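Local coordinates for soluble lytic murein transglycosylase (Escherichia coli, PDB 1QSA), which cleaves the glycosidic bonds between N-acetylmuramic acid and N-acetylglucosamine in peptidoglycan, leaving a 1,6-anhydro bond on the muramic acid, at residues A[349-354]-A[592-597]; A[366-371]-A[443-447]; A[384-388]-A[403-407]; A[416-420]-A[435-441]; A[429-433]-A[480-484]. All coordinates share one frame; numbering follows the deposited sequence. Where two conformers were deposited one is given.

Contact 1. Residues A[349-354]-A[592-597]. With SO4 (sulfate ion), chain B.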
# COMPACT_ATOMS: atom_id res chain seq x y z
N ARG A 349 -18.70 5.41 -11.71
CA ARG A 349 -18.56 4.19 -10.93
C ARG A 349 -18.08 4.48 -9.51
O ARG A 349 -17.29 5.40 -9.31
CB ARG A 349 -17.53 3.29 -11.65
CG ARG A 349 -17.30 1.92 -11.04
CD ARG A 349 -16.08 1.24 -11.72
NE ARG A 349 -14.86 2.02 -11.50
CZ ARG A 349 -14.30 2.81 -12.41
NH1 ARG A 349 -14.80 2.90 -13.63
NH2 ARG A 349 -13.21 3.49 -12.10
N GLY A 350 -18.59 3.75 -8.53
CA GLY A 350 -18.11 3.93 -7.18
C GLY A 350 -19.04 4.36 -6.07
O GLY A 350 -20.25 4.47 -6.24
N PHE A 351 -18.44 4.59 -4.91
CA PHE A 351 -19.15 4.98 -3.70
C PHE A 351 -20.08 6.18 -3.86
O PHE A 351 -21.29 6.03 -3.65
CB PHE A 351 -18.16 5.24 -2.56
CG PHE A 351 -18.81 5.67 -1.28
CD1 PHE A 351 -19.40 4.74 -0.43
CD2 PHE A 351 -18.81 7.01 -0.90
CE1 PHE A 351 -19.99 5.15 0.76
CE2 PHE A 351 -19.39 7.43 0.28
CZ PHE A 351 -19.98 6.49 1.12
N TYR A 352 -19.54 7.34 -4.21
CA TYR A 352 -20.40 8.53 -4.35
C TYR A 352 -21.48 8.40 -5.42
O TYR A 352 -22.60 8.87 -5.23
CB TYR A 352 -19.59 9.82 -4.42
CG TYR A 352 -19.30 10.34 -3.03
CD1 TYR A 352 -20.30 10.94 -2.28
CD2 TYR A 352 -18.03 10.22 -2.45
CE1 TYR A 352 -20.07 11.41 -1.00
CE2 TYR A 352 -17.77 10.68 -1.16
CZ TYR A 352 -18.81 11.28 -0.44
OH TYR A 352 -18.63 11.75 0.83
N PRO A 353 -21.15 7.82 -6.59
CA PRO A 353 -22.20 7.66 -7.60
C PRO A 353 -23.36 6.85 -6.99
O PRO A 353 -24.53 7.13 -7.24
CB PRO A 353 -21.48 6.88 -8.70
CG PRO A 353 -20.15 7.50 -8.69
CD PRO A 353 -19.82 7.65 -7.21
N MET A 354 -23.03 5.86 -6.15
CA MET A 354 -24.07 5.04 -5.50
C MET A 354 -24.83 5.82 -4.41
O MET A 354 -26.03 5.62 -4.21
CB MET A 354 -23.44 3.81 -4.84
CG MET A 354 -22.82 2.80 -5.79
SD MET A 354 -22.07 1.43 -4.86
CE MET A 354 -21.27 0.55 -6.19
N LEU A 592 -18.26 -0.78 1.14
CA LEU A 592 -19.67 -0.53 0.85
C LEU A 592 -19.95 -0.65 -0.65
O LEU A 592 -20.94 -1.27 -1.04
CB LEU A 592 -20.11 0.85 1.38
CG LEU A 592 -20.05 0.99 2.91
CD1 LEU A 592 -20.37 2.43 3.28
CD2 LEU A 592 -20.98 0.02 3.60
N ALA A 593 -19.05 -0.12 -1.50
CA ALA A 593 -19.23 -0.25 -2.94
C ALA A 593 -19.13 -1.73 -3.35
O ALA A 593 -19.97 -2.23 -4.13
CB ALA A 593 -18.18 0.57 -3.68
N TYR A 594 -18.19 -2.46 -2.76
CA TYR A 594 -17.98 -3.88 -3.09
C TYR A 594 -19.14 -4.77 -2.65
O TYR A 594 -19.51 -5.72 -3.34
CB TYR A 594 -16.69 -4.40 -2.47
CG TYR A 594 -15.40 -3.76 -2.96
CD1 TYR A 594 -15.39 -2.80 -3.99
CD2 TYR A 594 -14.19 -4.11 -2.37
CE1 TYR A 594 -14.18 -2.21 -4.40
CE2 TYR A 594 -12.99 -3.53 -2.77
CZ TYR A 594 -12.99 -2.58 -3.78
OH TYR A 594 -11.82 -1.97 -4.13
N ASP A 595 -19.73 -4.44 -1.50
CA ASP A 595 -20.87 -5.21 -0.99
C ASP A 595 -22.02 -5.06 -2.01
O ASP A 595 -22.68 -6.04 -2.36
CB ASP A 595 -21.28 -4.72 0.41
CG ASP A 595 -22.17 -5.71 1.14
OD1 ASP A 595 -22.52 -6.73 0.53
OD2 ASP A 595 -22.51 -5.49 2.32
N ALA A 596 -22.22 -3.85 -2.54
CA ALA A 596 -23.26 -3.63 -3.55
C ALA A 596 -22.97 -4.47 -4.81
O ALA A 596 -23.88 -5.12 -5.34
CB ALA A 596 -23.37 -2.15 -3.91
N TYR A 597 -21.71 -4.51 -5.25
CA TYR A 597 -21.35 -5.32 -6.41
C TYR A 597 -21.64 -6.80 -6.13
O TYR A 597 -22.20 -7.49 -6.97
CB TYR A 597 -19.87 -5.18 -6.76
CG TYR A 597 -19.44 -3.80 -7.17
CD1 TYR A 597 -20.31 -2.93 -7.83
CD2 TYR A 597 -18.14 -3.34 -6.88
CE1 TYR A 597 -19.91 -1.65 -8.20
CE2 TYR A 597 -17.74 -2.07 -7.24
CZ TYR A 597 -18.62 -1.22 -7.89
OH TYR A 597 -18.24 0.05 -8.22
S SO4 B . -14.82 0.96 -7.71
O1 SO4 B . -15.77 1.01 -6.58
O2 SO4 B . -15.43 0.21 -8.83
O3 SO4 B . -14.54 2.34 -8.14
O4 SO4 B . -13.56 0.31 -7.31
O HOH W 1 -20.32 1.55 -9.10
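An anion pocket forms where Arg349 and Gly350, just ahead of helix 351-359, meet Tyr597 of helix 582-601; a sulfate ion, probably from the crystallisation liquor, occupies it. The Tyr597 hydroxyl lies 2.9 Å (OH) from sulfate O2, with O1 also within reach of its one proton. A water donates to Tyr597 OH and accepts from the N-cap residue, Gly350 N (2.9 Å), tying the hydroxyl to the helix start. Arg349 crosses Tyr597 at about a right angle, its CG 3.5 Å from Tyr597 OH; a bend at chi3 (61°) turns NE to sulfate O3 in a weak bond, while NH1 forms a salt bridge with Asp443. A phenylalanine in place of Tyr597 would probably leave the sulfate and the bridging water without the hydroxyl they share. Deeper in, Leu592 CD1 meets the edge of the Phe351 ring at CE1 (3.7 Å), and Met354, modelled in two conformers, packs SD on Ala596 CB (3.9 Å) in one of them. Outside, Arg448 also bonds the sulfate, Phe449 meets the rings of Tyr594 and Tyr597, and helix 545-554 touches Leu592.

Contact 2. Residues A[366-371]-A[443-447]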
# COMPACT_ATOMS: atom_id res chain seq x y z
N LEU A 366 -25.32 -0.28 -12.81
CA LEU A 366 -23.97 -0.80 -12.88
C LEU A 366 -23.53 -0.92 -14.33
O LEU A 366 -24.25 -1.48 -15.15
CB LEU A 366 -23.89 -2.19 -12.25
CG LEU A 366 -23.88 -2.34 -10.73
CD1 LEU A 366 -23.64 -3.79 -10.39
CD2 LEU A 366 -22.77 -1.50 -10.17
N LYS A 367 -22.39 -0.33 -14.66
CA LYS A 367 -21.86 -0.45 -16.01
C LYS A 367 -20.97 -1.69 -15.96
O LYS A 367 -20.02 -1.75 -15.18
CB LYS A 367 -21.04 0.78 -16.40
CG LYS A 367 -20.32 0.61 -17.73
CD LYS A 367 -19.67 1.90 -18.20
CE LYS A 367 -18.83 1.67 -19.45
NZ LYS A 367 -19.60 1.03 -20.56
N ILE A 368 -21.33 -2.70 -16.74
CA ILE A 368 -20.53 -3.93 -16.78
C ILE A 368 -20.04 -4.24 -18.19
O ILE A 368 -20.82 -4.63 -19.06
CB ILE A 368 -21.34 -5.15 -16.26
CG1 ILE A 368 -21.89 -4.86 -14.85
CG2 ILE A 368 -20.45 -6.41 -16.20
CD1 ILE A 368 -22.80 -5.92 -14.30
N ASP A 369 -18.76 -3.97 -18.44
CA ASP A 369 -18.12 -4.26 -19.73
C ASP A 369 -17.77 -5.74 -19.71
O ASP A 369 -17.28 -6.25 -18.70
CB ASP A 369 -16.82 -3.47 -19.90
CG ASP A 369 -17.05 -1.98 -20.08
OD1 ASP A 369 -18.22 -1.55 -20.15
OD2 ASP A 369 -16.04 -1.25 -20.14
N LYS A 370 -18.02 -6.44 -20.81
CA LYS A 370 -17.72 -7.86 -20.89
C LYS A 370 -16.38 -8.13 -21.56
O LYS A 370 -15.95 -7.38 -22.43
CB LYS A 370 -18.80 -8.60 -21.66
CG LYS A 370 -20.18 -8.58 -21.02
CD LYS A 370 -21.18 -9.28 -21.92
CE LYS A 370 -22.61 -9.13 -21.43
NZ LYS A 370 -23.59 -9.80 -22.34
N ALA A 371 -15.73 -9.22 -21.15
CA ALA A 371 -14.47 -9.61 -21.76
C ALA A 371 -14.85 -10.26 -23.11
O ALA A 371 -16.03 -10.56 -23.35
CB ALA A 371 -13.75 -10.62 -20.87
N ASP A 443 -14.32 -1.23 -15.40
CA ASP A 443 -15.72 -1.51 -15.64
C ASP A 443 -16.02 -2.98 -15.92
O ASP A 443 -17.18 -3.34 -16.13
CB ASP A 443 -16.29 -0.61 -16.74
CG ASP A 443 -16.30 0.86 -16.36
OD1 ASP A 443 -16.78 1.19 -15.25
OD2 ASP A 443 -15.82 1.69 -17.15
N HIS A 444 -14.99 -3.84 -15.92
CA HIS A 444 -15.20 -5.29 -16.11
C HIS A 444 -15.51 -5.85 -14.72
O HIS A 444 -14.76 -6.65 -14.15
CB HIS A 444 -13.94 -5.95 -16.67
CG HIS A 444 -13.76 -5.76 -18.14
ND1 HIS A 444 -13.55 -4.52 -18.71
CD2 HIS A 444 -13.77 -6.64 -19.17
CE1 HIS A 444 -13.43 -4.65 -20.02
NE2 HIS A 444 -13.56 -5.93 -20.32
N LEU A 445 -16.66 -5.45 -14.18
CA LEU A 445 -17.04 -5.82 -12.83
C LEU A 445 -17.09 -7.30 -12.46
O LEU A 445 -16.74 -7.66 -11.34
CB LEU A 445 -18.34 -5.12 -12.41
CG LEU A 445 -18.33 -3.59 -12.46
CD1 LEU A 445 -19.66 -3.05 -11.93
CD2 LEU A 445 -17.16 -3.03 -11.66
N GLU A 446 -17.52 -8.15 -13.39
CA GLU A 446 -17.62 -9.58 -13.08
C GLU A 446 -16.26 -10.19 -12.73
O GLU A 446 -16.16 -10.98 -11.79
CB GLU A 446 -18.28 -10.36 -14.23
CG GLU A 446 -18.74 -11.73 -13.75
CD GLU A 446 -19.55 -12.51 -14.76
OE1 GLU A 446 -19.44 -12.24 -15.97
OE2 GLU A 446 -20.29 -13.42 -14.31
N GLU A 447 -15.23 -9.81 -13.49
CA GLU A 447 -13.88 -10.31 -13.26
C GLU A 447 -13.21 -9.65 -12.07
O GLU A 447 -12.34 -10.25 -11.42
CB GLU A 447 -13.01 -10.14 -14.52
CG GLU A 447 -13.45 -11.00 -15.73
CD GLU A 447 -14.67 -10.45 -16.44
OE1 GLU A 447 -14.90 -9.23 -16.42
OE2 GLU A 447 -15.41 -11.25 -17.05
O HOH W 2 -18.63 -0.06 -13.60
O HOH W 3 -17.24 -7.99 -16.57
O HOH W 4 -15.69 1.35 -19.82
O HOH W 5 -13.00 -6.69 -23.00
O HOH W 6 -17.08 -10.84 -19.08
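Asp369 and Asp443 are joined by one direct backbone bond, Asp369 N to Asp443 O (2.9 Å, 161°). Asp369 CB sits over the His444 imidazole face, 3.9 Å from the ring centroid in a CH-pi contact, and Asp369 O takes a CA-H...O contact from His444 CA. Leu445 CD1 reaches Leu366 CD2 (3.9 Å) and Ile368 CG1. Asp369 CG lies anti to the carbonyl carbon (chi1 -70°), which leaves the carboxylate beside Asp443 CB and within reach of Lys367 NZ, salt-bridged to the syn lone pair of Asp369 OD1 (3.0 Å). The carboxylates of Asp369 and Asp443 approach to 4.2 Å between their OD2 atoms, and one water donates to both oxygens, probably easing the repulsion. With an alanine in place of Asp369, Lys367 NZ would probably lose its carboxylate mate and that water one of its two acceptors. Another water donates to Lys367 O and Asp443 OD1, which also serves Arg349. A third links Asp369 O to Glu446 N and Glu447 OE1, and Arg421 of helix 413-425 holds both glutamates. An extended surface loop is thus laid across a helix start, where His444 is both the centre of an inverse gamma turn and the N-cap of helix 445-448.

Contact 3. Residues A[384-388]-A[403-407]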
# COMPACT_ATOMS: atom_id res chain seq x y z
N GLU A 384 4.47 -20.32 -20.23
CA GLU A 384 4.26 -19.55 -19.00
C GLU A 384 2.88 -19.86 -18.42
O GLU A 384 2.74 -20.05 -17.20
CB GLU A 384 4.48 -18.03 -19.18
CG GLU A 384 4.37 -17.28 -17.83
CD GLU A 384 5.11 -15.94 -17.75
OE1 GLU A 384 5.11 -15.16 -18.74
OE2 GLU A 384 5.68 -15.66 -16.66
N MET A 385 1.85 -19.96 -19.27
CA MET A 385 0.53 -20.30 -18.76
C MET A 385 0.54 -21.71 -18.14
O MET A 385 -0.12 -21.95 -17.14
CB MET A 385 -0.54 -20.22 -19.86
CG MET A 385 -1.96 -20.44 -19.35
SD MET A 385 -2.51 -19.17 -18.16
CE MET A 385 -3.16 -17.92 -19.26
N ALA A 386 1.28 -22.63 -18.75
CA ALA A 386 1.36 -23.98 -18.21
C ALA A 386 1.97 -23.95 -16.79
O ALA A 386 1.55 -24.71 -15.92
CB ALA A 386 2.16 -24.89 -19.13
N ARG A 387 2.94 -23.06 -16.56
CA ARG A 387 3.53 -22.96 -15.21
C ARG A 387 2.49 -22.38 -14.25
O ARG A 387 2.34 -22.86 -13.13
CB ARG A 387 4.79 -22.08 -15.21
CG ARG A 387 5.96 -22.70 -15.98
CD ARG A 387 7.29 -22.11 -15.57
NE ARG A 387 7.39 -20.69 -15.89
CZ ARG A 387 7.71 -20.20 -17.09
NH1 ARG A 387 7.97 -21.02 -18.11
NH2 ARG A 387 7.76 -18.89 -17.27
N VAL A 388 1.74 -21.38 -14.70
CA VAL A 388 0.70 -20.76 -13.87
C VAL A 388 -0.32 -21.82 -13.45
O VAL A 388 -0.67 -21.91 -12.27
CB VAL A 388 -0.02 -19.60 -14.62
CG1 VAL A 388 -1.27 -19.13 -13.84
CG2 VAL A 388 0.96 -18.43 -14.79
N GLU A 403 4.39 -15.06 -11.75
CA GLU A 403 4.33 -15.52 -13.14
C GLU A 403 3.23 -14.77 -13.90
O GLU A 403 3.44 -14.33 -15.02
CB GLU A 403 4.02 -17.01 -13.21
CG GLU A 403 5.15 -17.91 -12.74
CD GLU A 403 6.12 -18.34 -13.84
OE1 GLU A 403 6.15 -17.77 -14.96
OE2 GLU A 403 6.90 -19.27 -13.54
N TRP A 404 2.06 -14.64 -13.27
CA TRP A 404 0.93 -13.96 -13.89
C TRP A 404 1.28 -12.51 -14.20
O TRP A 404 0.89 -11.98 -15.25
CB TRP A 404 -0.29 -14.03 -12.96
CG TRP A 404 -1.60 -13.63 -13.59
CD1 TRP A 404 -2.37 -12.56 -13.26
CD2 TRP A 404 -2.34 -14.37 -14.58
NE1 TRP A 404 -3.55 -12.58 -13.97
CE2 TRP A 404 -3.56 -13.68 -14.78
CE3 TRP A 404 -2.09 -15.54 -15.29
CZ2 TRP A 404 -4.54 -14.14 -15.68
CZ3 TRP A 404 -3.06 -16.00 -16.18
CH2 TRP A 404 -4.27 -15.30 -16.37
N ALA A 405 2.04 -11.89 -13.30
CA ALA A 405 2.45 -10.49 -13.46
C ALA A 405 3.21 -10.31 -14.77
O ALA A 405 2.99 -9.34 -15.48
CB ALA A 405 3.30 -10.04 -12.28
N ASN A 406 4.09 -11.26 -15.09
CA ASN A 406 4.86 -11.20 -16.34
C ASN A 406 3.96 -11.41 -17.54
O ASN A 406 4.13 -10.77 -18.57
CB ASN A 406 5.93 -12.29 -16.37
CG ASN A 406 7.11 -11.97 -15.51
OD1 ASN A 406 7.27 -10.85 -15.03
ND2 ASN A 406 7.99 -12.96 -15.33
N LEU A 407 3.01 -12.33 -17.41
CA LEU A 407 2.10 -12.65 -18.50
C LEU A 407 1.16 -11.49 -18.89
O LEU A 407 0.97 -11.21 -20.08
CB LEU A 407 1.31 -13.91 -18.13
CG LEU A 407 0.64 -14.76 -19.21
CD1 LEU A 407 1.59 -15.01 -20.38
CD2 LEU A 407 0.21 -16.08 -18.59
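The Arg387 guanidinium has Glu403 OE2 at its edge, in plane, and Glu384 CA over one face, offset toward the rim. Its grip on the Glu403 carboxylate is side-on: NE donates to OE2 (2.8 Å, 163°) and NH2 to OE1 (3.0 Å), the latter on the syn lone pair. The carboxylate of Glu384 stands nearly perpendicular to that of Glu403, and Glu384 OE2 comes within 2.8 Å of Glu403 OE1, close enough that one of the two acids probably holds a proton. Arg387 NH2 is also near Glu384 OE2, though this salt bridge is long at 3.9 Å. Glu403 reaches the network because its chain bends at chi2 (-90°), folding the carboxylate back toward Arg387. The two segments belong to neighbouring antiparallel helices, 383-393 and 397-408, in the L domain of the alpha-superhelix; their local axes run at 150° and approach to 9.8 Å. From the N-terminal part of the chain, Tyr40 OH bonds Glu403 OE2, and Thr67 bonds Arg387 NH2 and Asn406 ND2. On the apolar side, the Trp404 indole receives Met385 at its edge in a Met-aromatic contact, with SD 5.2 Å from the centroid of the six-membered ring and CE 3.6 Å from Trp404 CZ3. Met385 CE also touches Leu407 CD2, and Val388 CG2 packs on Glu403 CB (3.7 Å).

Contact 4. Residues A[416-420]-A[435-441]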
# COMPACT_ATOMS: atom_id res chain seq x y z
N GLN A 416 -5.34 -8.36 -21.98
CA GLN A 416 -5.44 -8.37 -20.51
C GLN A 416 -6.85 -8.79 -20.05
O GLN A 416 -6.99 -9.49 -19.04
CB GLN A 416 -5.01 -7.02 -19.93
CG GLN A 416 -3.51 -6.76 -20.13
CD GLN A 416 -3.12 -5.32 -19.88
OE1 GLN A 416 -3.83 -4.40 -20.27
NE2 GLN A 416 -1.95 -5.11 -19.26
N ALA A 417 -7.87 -8.41 -20.82
CA ALA A 417 -9.25 -8.78 -20.51
C ALA A 417 -9.47 -10.27 -20.78
O ALA A 417 -10.19 -10.95 -20.04
CB ALA A 417 -10.24 -7.92 -21.33
N GLN A 418 -8.86 -10.78 -21.85
CA GLN A 418 -8.97 -12.21 -22.16
C GLN A 418 -8.30 -13.00 -21.04
O GLN A 418 -8.84 -14.01 -20.61
CB GLN A 418 -8.27 -12.56 -23.47
CG GLN A 418 -8.97 -12.06 -24.72
CD GLN A 418 -8.19 -12.43 -25.96
OE1 GLN A 418 -7.01 -12.10 -26.09
NE2 GLN A 418 -8.84 -13.14 -26.87
N LEU A 419 -7.12 -12.56 -20.61
CA LEU A 419 -6.40 -13.23 -19.53
C LEU A 419 -7.22 -13.18 -18.22
O LEU A 419 -7.31 -14.17 -17.49
CB LEU A 419 -5.00 -12.62 -19.35
CG LEU A 419 -3.96 -12.98 -20.44
CD1 LEU A 419 -2.69 -12.16 -20.28
CD2 LEU A 419 -3.65 -14.48 -20.36
N ALA A 420 -7.83 -12.03 -17.94
CA ALA A 420 -8.66 -11.89 -16.75
C ALA A 420 -9.81 -12.92 -16.80
O ALA A 420 -10.05 -13.65 -15.84
CB ALA A 420 -9.23 -10.47 -16.64
N ALA A 435 -5.38 -9.32 -13.09
CA ALA A 435 -5.40 -8.94 -14.50
C ALA A 435 -6.26 -7.69 -14.71
O ALA A 435 -5.91 -6.84 -15.53
CB ALA A 435 -5.91 -10.08 -15.35
N THR A 436 -7.37 -7.56 -13.98
CA THR A 436 -8.18 -6.35 -14.16
C THR A 436 -7.41 -5.12 -13.70
O THR A 436 -7.55 -4.05 -14.28
CB THR A 436 -9.56 -6.41 -13.42
OG1 THR A 436 -9.37 -6.45 -12.00
CG2 THR A 436 -10.36 -7.63 -13.87
N ILE A 437 -6.56 -5.28 -12.69
CA ILE A 437 -5.77 -4.16 -12.19
C ILE A 437 -4.68 -3.80 -13.20
O ILE A 437 -4.52 -2.62 -13.53
CB ILE A 437 -5.17 -4.47 -10.81
CG1 ILE A 437 -6.29 -4.56 -9.78
CG2 ILE A 437 -4.15 -3.40 -10.39
CD1 ILE A 437 -5.86 -5.13 -8.43
N ALA A 438 -4.00 -4.80 -13.74
CA ALA A 438 -2.95 -4.56 -14.74
C ALA A 438 -3.49 -3.85 -15.97
O ALA A 438 -2.84 -2.95 -16.52
CB ALA A 438 -2.30 -5.89 -15.16
N GLY A 439 -4.69 -4.22 -16.42
CA GLY A 439 -5.26 -3.59 -17.60
C GLY A 439 -6.15 -2.40 -17.32
O GLY A 439 -6.71 -1.83 -18.27
N LYS A 440 -6.29 -2.04 -16.04
CA LYS A 440 -7.14 -0.92 -15.62
C LYS A 440 -8.55 -1.10 -16.19
O LYS A 440 -9.17 -0.15 -16.64
CB LYS A 440 -6.55 0.43 -16.05
CG LYS A 440 -5.20 0.73 -15.42
CD LYS A 440 -4.66 2.07 -15.90
CE LYS A 440 -3.31 2.38 -15.26
NZ LYS A 440 -3.42 2.50 -13.78
N LEU A 441 -9.03 -2.35 -16.14
CA LEU A 441 -10.35 -2.74 -16.64
C LEU A 441 -11.36 -2.50 -15.54
O LEU A 441 -12.05 -3.42 -15.09
CB LEU A 441 -10.31 -4.24 -17.01
CG LEU A 441 -9.17 -4.67 -17.95
CD1 LEU A 441 -9.13 -6.21 -18.06
CD2 LEU A 441 -9.36 -4.04 -19.31
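Helix 413-425 packs through Gln416, Ala417 and Ala420 against the C-terminal end of helix 429-438 in the L domain, where a Schellman motif closes the second helix. The motif is marked by the positive phi of Lys440 and by two backbone bonds, Leu441 N to Thr436 O (2.9 Å) and Lys440 N to Ile437 O. Small residues let the backbones come close: Ala420 CB and Ala435 CB meet at 3.6 Å, with Thr436 CG2 alongside Ala420 CB. Gln416, with CG anti to its carbonyl carbon (chi1 -67°) and the chain extended beyond, carries its amide to Gly439, OE1 lying 3.1 Å from Gly439 CA, which the lack of a side chain permits. Gln416 NE2 is bonded to Val408 O. Past the turn the chain swings off across the helix axis, and Leu441 CD1 presses on Ala417 CA (3.6 Å) and CB. Trp404 and Val408 of helix 397-408 touch Leu419, Ala435 and Ala438, while Glu447 and Arg448 of helix 445-448 pack on Thr436.

Contact 5. Residues A[429-433]-A[480-484]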
# COMPACT_ATOMS: atom_id res chain seq x y z
N TRP A 429 -9.39 -16.89 -8.84
CA TRP A 429 -9.97 -15.60 -8.45
C TRP A 429 -8.97 -14.48 -8.27
O TRP A 429 -9.20 -13.35 -8.73
CB TRP A 429 -10.82 -15.77 -7.19
CG TRP A 429 -11.74 -16.98 -7.24
CD1 TRP A 429 -11.77 -18.01 -6.34
CD2 TRP A 429 -12.77 -17.24 -8.20
NE1 TRP A 429 -12.77 -18.89 -6.68
CE2 TRP A 429 -13.40 -18.44 -7.81
CE3 TRP A 429 -13.22 -16.58 -9.36
CZ2 TRP A 429 -14.47 -18.99 -8.53
CZ3 TRP A 429 -14.30 -17.14 -10.08
CH2 TRP A 429 -14.90 -18.33 -9.65
N ASP A 430 -7.88 -14.77 -7.55
CA ASP A 430 -6.85 -13.75 -7.37
C ASP A 430 -6.22 -13.29 -8.69
O ASP A 430 -5.99 -12.09 -8.90
CB ASP A 430 -5.78 -14.15 -6.34
CG ASP A 430 -5.26 -15.56 -6.50
OD1 ASP A 430 -5.53 -16.27 -7.49
OD2 ASP A 430 -4.56 -16.00 -5.56
N LEU A 431 -5.97 -14.23 -9.60
CA LEU A 431 -5.39 -13.87 -10.89
C LEU A 431 -6.36 -13.04 -11.73
O LEU A 431 -5.94 -12.14 -12.45
CB LEU A 431 -4.94 -15.13 -11.65
CG LEU A 431 -3.94 -15.99 -10.87
CD1 LEU A 431 -3.41 -17.13 -11.77
CD2 LEU A 431 -2.76 -15.11 -10.39
N SER A 432 -7.65 -13.34 -11.62
CA SER A 432 -8.66 -12.59 -12.34
C SER A 432 -8.61 -11.13 -11.88
O SER A 432 -8.51 -10.22 -12.70
CB SER A 432 -10.06 -13.18 -12.07
OG SER A 432 -11.09 -12.41 -12.66
N VAL A 433 -8.60 -10.90 -10.56
CA VAL A 433 -8.54 -9.52 -10.05
C VAL A 433 -7.22 -8.85 -10.46
O VAL A 433 -7.20 -7.70 -10.92
CB VAL A 433 -8.69 -9.48 -8.49
CG1 VAL A 433 -8.46 -8.05 -7.98
CG2 VAL A 433 -10.10 -9.93 -8.06
N ALA A 480 -7.73 -9.19 -2.08
CA ALA A 480 -7.92 -9.27 -3.53
C ALA A 480 -7.97 -10.76 -3.92
O ALA A 480 -7.54 -11.17 -5.01
CB ALA A 480 -6.84 -8.50 -4.30
N TRP A 481 -8.52 -11.55 -3.01
CA TRP A 481 -8.70 -12.99 -3.15
C TRP A 481 -7.48 -13.89 -3.14
O TRP A 481 -7.59 -15.06 -3.49
CB TRP A 481 -9.62 -13.31 -4.34
CG TRP A 481 -11.02 -12.78 -4.16
CD1 TRP A 481 -11.68 -11.89 -4.98
CD2 TRP A 481 -11.91 -13.07 -3.08
NE1 TRP A 481 -12.92 -11.62 -4.47
CE2 TRP A 481 -13.10 -12.32 -3.30
CE3 TRP A 481 -11.82 -13.89 -1.94
CZ2 TRP A 481 -14.18 -12.37 -2.42
CZ3 TRP A 481 -12.90 -13.94 -1.07
CH2 TRP A 481 -14.07 -13.17 -1.32
N ASN A 482 -6.31 -13.38 -2.73
CA ASN A 482 -5.13 -14.26 -2.64
C ASN A 482 -5.12 -14.80 -1.20
O ASN A 482 -4.87 -14.05 -0.26
CB ASN A 482 -3.86 -13.47 -2.94
CG ASN A 482 -2.60 -14.28 -2.74
OD1 ASN A 482 -2.65 -15.43 -2.32
ND2 ASN A 482 -1.46 -13.68 -3.07
N PRO A 483 -5.38 -16.11 -1.01
CA PRO A 483 -5.40 -16.71 0.33
C PRO A 483 -4.05 -16.84 1.03
O PRO A 483 -4.00 -17.12 2.22
CB PRO A 483 -6.01 -18.10 0.09
CG PRO A 483 -5.54 -18.45 -1.28
CD PRO A 483 -5.64 -17.13 -2.06
N LYS A 484 -2.97 -16.64 0.27
CA LYS A 484 -1.62 -16.79 0.81
C LYS A 484 -0.88 -15.49 1.09
O LYS A 484 0.26 -15.51 1.56
CB LYS A 484 -0.79 -17.64 -0.18
CG LYS A 484 -1.49 -18.93 -0.63
CD LYS A 484 -1.78 -19.85 0.55
CE LYS A 484 -2.57 -21.09 0.12
NZ LYS A 484 -2.83 -21.97 1.30
O HOH W 7 -8.05 -16.84 -5.57
O HOH W 8 -5.40 -10.54 -6.64
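With chi1 at 46°, Asp430 places CG between its backbone N and carbonyl carbon, which carries OD2 to 3.4 Å from Asn482 CA. The same torsion turns OD1 back to Leu431 N, a weak bond. This joins the first turn of helix 429-438, in the L domain, to the loop that follows helix 468-479 of the Slt-type domain, the helix bearing Glu478, the predicted active-site residue. Two waters bridge the segments: one accepts from Asp430 N and donates to Trp481 O, the other donates to both Asp430 O and Ala480 O. The close-lying backbones also leave Asp430 CB 3.5 Å from Trp481 O and Asp430 CA in a CA-H...O contact to Ala480 O. A turn further along the helix, Val433 splits its branches, CG1 meeting Ala480 CB (4.0 Å) and CG2 the edge of the Trp481 indole at CD1; that indole is held at NE1 by Tyr598. The Asp430 carboxylate also lies close to Asp397, a like-charge pair that could raise the proton affinity of one of them. Asn482, whose ND2 bonds to Asn398, folds the loop into an Asx turn, its OD1 accepting from Lys484 N at 2.9 Å.

In the fold
Following the chain, residues 349-354 open the widest loop, which contact 1 closes only at 592-597, so the other four contacts nest inside it. Contact 2, opened by the loop after helix 351-359, closes at 443-447 and encloses contacts 3 and 4. These two lie in series, each pairing consecutive helices of the L domain, with Trp404 and Leu419 in touch between them. Contact 5 starts within contact 4 and ends beyond contact 2, crossing both, and ties the L domain to the Slt-type domain. Contact 1 joins helix 351-359 to the late helix 582-601, touching contact 2, while its centre lies about 32 Å from that of contact 3.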